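Local coordinates for lipoprotein (PDB 3O0Y) that is a putative lipoprotein of unknown function, belonging to a family related to the MA clan of metallopeptidases and perhaps itself a peptidase, at residues G415-N420 / K433-H438. Numbering follows the deposited sequence.
Sequences GIYWIN and KTLTYH
Tyr417 and Thr436 lie where the two backbones come nearest, their CA atoms 8.0 Å apart. Strand 416-419, the middle strand of a small mixed sheet, faces helix 433-438 at an axis separation of 9.8 Å. The two run in nearly opposing directions, at 149°, with a usual helix-on-sheet spacing that the Tyr417 ring spans. Tyrosine suits this task, being long, rigid and polar at its end. With CG anti to the backbone N (chi1 166°), the Tyr417 ring reaches out from the sheet to the helix. Its OH donates a hydrogen bond of 2.9 Å to Thr436 OG1, which sits at the ring edge near the ring plane and also touches CE2, at 3.4 Å. The Thr436 methyl CG2 packs against the same CE2, so this short β-branched residue offers both a polar and an apolar surface to the ring. The hydroxyl stands beside its own backbone N (chi1 -62°) and also hydrogen-bonds to Leu432 O, one turn earlier. Leu435 supplies the apolar half of the contact: its CG lies 4.4 Å from Tyr417 CZ and flanks the hydroxyl, while CD2 meets Ile419 CD1 at 3.7 Å. That CD1 end of Ile419, whose CB does not point at the helix, reaches over to the leucine. Helix 353-373 packs beside both elements, placing Ile363 on Tyr417, Leu360 on Ile419 and Ile367 on Thr436. Helix 432-439 also carries His438, whose ring meets that of His444; both histidines lie in an HExxPGHH sequence reminiscent of the clan's HExxH zinc-binding motif. A carbonyl can only accept, so Thr436 OG1 must donate to Leu432 O while accepting from Tyr417, a chain of two bonds that would be mutually strengthening and that satisfies buried hydroxyls within an otherwise apolar joint.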
# COMPACT_ATOMS: atom_id res chain seq x y z
N GLY A 415 8.43 10.42 6.64
CA GLY A 415 8.15 9.37 5.67
C GLY A 415 9.39 8.54 5.48
O GLY A 415 10.50 9.07 5.51
N ILE A 416 9.21 7.24 5.31
CA ILE A 416 10.35 6.32 5.20
C ILE A 416 10.27 5.42 3.99
O ILE A 416 9.24 4.76 3.74
CB ILE A 416 10.43 5.41 6.48
CG1 ILE A 416 10.58 6.32 7.74
CG2 ILE A 416 11.60 4.39 6.41
CD1 ILE A 416 10.21 5.58 9.02
N TYR A 417 11.38 5.38 3.28
CA TYR A 417 11.67 4.44 2.24
C TYR A 417 12.39 3.29 2.92
O TYR A 417 13.51 3.42 3.39
CB TYR A 417 12.48 5.12 1.14
CG TYR A 417 13.18 4.24 0.10
CD1 TYR A 417 12.81 2.95 -0.17
CD2 TYR A 417 14.15 4.80 -0.70
CE1 TYR A 417 13.47 2.21 -1.16
CE2 TYR A 417 14.83 4.04 -1.66
CZ TYR A 417 14.46 2.76 -1.89
OH TYR A 417 15.09 2.02 -2.86
N TRP A 418 11.68 2.17 3.01
CA TRP A 418 12.21 0.97 3.53
C TRP A 418 12.82 0.10 2.44
O TRP A 418 12.21 -0.12 1.37
CB TRP A 418 11.14 0.14 4.18
CG TRP A 418 10.50 0.77 5.33
CD1 TRP A 418 9.43 1.61 5.26
CD2 TRP A 418 10.86 0.68 6.73
NE1 TRP A 418 9.07 2.03 6.54
CE2 TRP A 418 9.94 1.49 7.45
CE3 TRP A 418 11.87 0.03 7.43
CZ2 TRP A 418 10.01 1.66 8.84
CZ3 TRP A 418 11.98 0.19 8.80
CH2 TRP A 418 11.02 1.00 9.51
N ILE A 419 14.03 -0.38 2.71
CA ILE A 419 14.73 -1.28 1.80
C ILE A 419 15.05 -2.62 2.44
O ILE A 419 15.47 -2.66 3.59
CB ILE A 419 16.03 -0.55 1.27
CG1 ILE A 419 16.70 -1.40 0.21
CG2 ILE A 419 16.96 -0.20 2.40
CD1 ILE A 419 15.97 -1.47 -1.12
N ASN A 420 14.84 -3.74 1.71
CA ASN A 420 15.13 -5.08 2.23
C ASN A 420 16.56 -5.49 1.91
O ASN A 420 16.91 -5.63 0.72
CB ASN A 420 14.20 -6.08 1.58
CG ASN A 420 14.16 -7.36 2.32
OD1 ASN A 420 15.17 -7.87 2.77
ND2 ASN A 420 12.96 -7.91 2.48
N LYS A 433 17.92 2.23 -8.80
CA LYS A 433 17.48 3.58 -9.12
C LYS A 433 15.97 3.59 -9.27
O LYS A 433 15.27 4.39 -8.60
CB LYS A 433 18.14 4.11 -10.41
CG LYS A 433 19.49 4.72 -10.23
CD LYS A 433 19.96 5.29 -11.62
CE LYS A 433 21.30 5.91 -11.59
NZ LYS A 433 21.82 6.28 -12.93
N THR A 434 15.40 2.66 -10.07
CA THR A 434 13.97 2.76 -10.34
C THR A 434 13.16 2.57 -9.06
O THR A 434 12.15 3.24 -8.83
CB THR A 434 13.52 1.87 -11.50
OG1 THR A 434 12.31 2.45 -12.04
CG2 THR A 434 13.37 0.38 -11.08
N LEU A 435 13.63 1.65 -8.21
CA LEU A 435 12.95 1.40 -6.91
C LEU A 435 12.99 2.67 -6.08
O LEU A 435 12.00 3.04 -5.43
CB LEU A 435 13.57 0.25 -6.20
CG LEU A 435 12.97 -0.09 -4.85
CD1 LEU A 435 11.49 -0.57 -5.11
CD2 LEU A 435 13.81 -1.17 -4.15
N THR A 436 14.13 3.33 -6.11
CA THR A 436 14.34 4.50 -5.29
C THR A 436 13.50 5.71 -5.77
O THR A 436 12.94 6.50 -4.94
CB THR A 436 15.82 4.84 -5.22
OG1 THR A 436 16.54 3.75 -4.60
CG2 THR A 436 16.08 6.17 -4.54
N TYR A 437 13.34 5.82 -7.10
CA TYR A 437 12.43 6.82 -7.62
C TYR A 437 11.01 6.55 -7.32
O TYR A 437 10.22 7.47 -7.03
CB TYR A 437 12.69 7.06 -9.11
CG TYR A 437 14.13 7.39 -9.48
CD1 TYR A 437 14.97 8.16 -8.67
CD2 TYR A 437 14.69 6.88 -10.65
CE1 TYR A 437 16.24 8.39 -9.00
CE2 TYR A 437 15.95 7.17 -11.00
CZ TYR A 437 16.75 7.90 -10.18
OH TYR A 437 18.10 8.12 -10.51
N HIS A 438 10.62 5.27 -7.37
CA HIS A 438 9.29 4.84 -7.07
C HIS A 438 8.89 5.10 -5.63
O HIS A 438 7.80 5.67 -5.38
CB HIS A 438 9.25 3.37 -7.32
CG HIS A 438 7.91 2.74 -7.10
ND1 HIS A 438 7.44 2.36 -5.88
CD2 HIS A 438 6.87 2.56 -7.96
CE1 HIS A 438 6.28 1.75 -6.00
NE2 HIS A 438 5.86 1.94 -7.24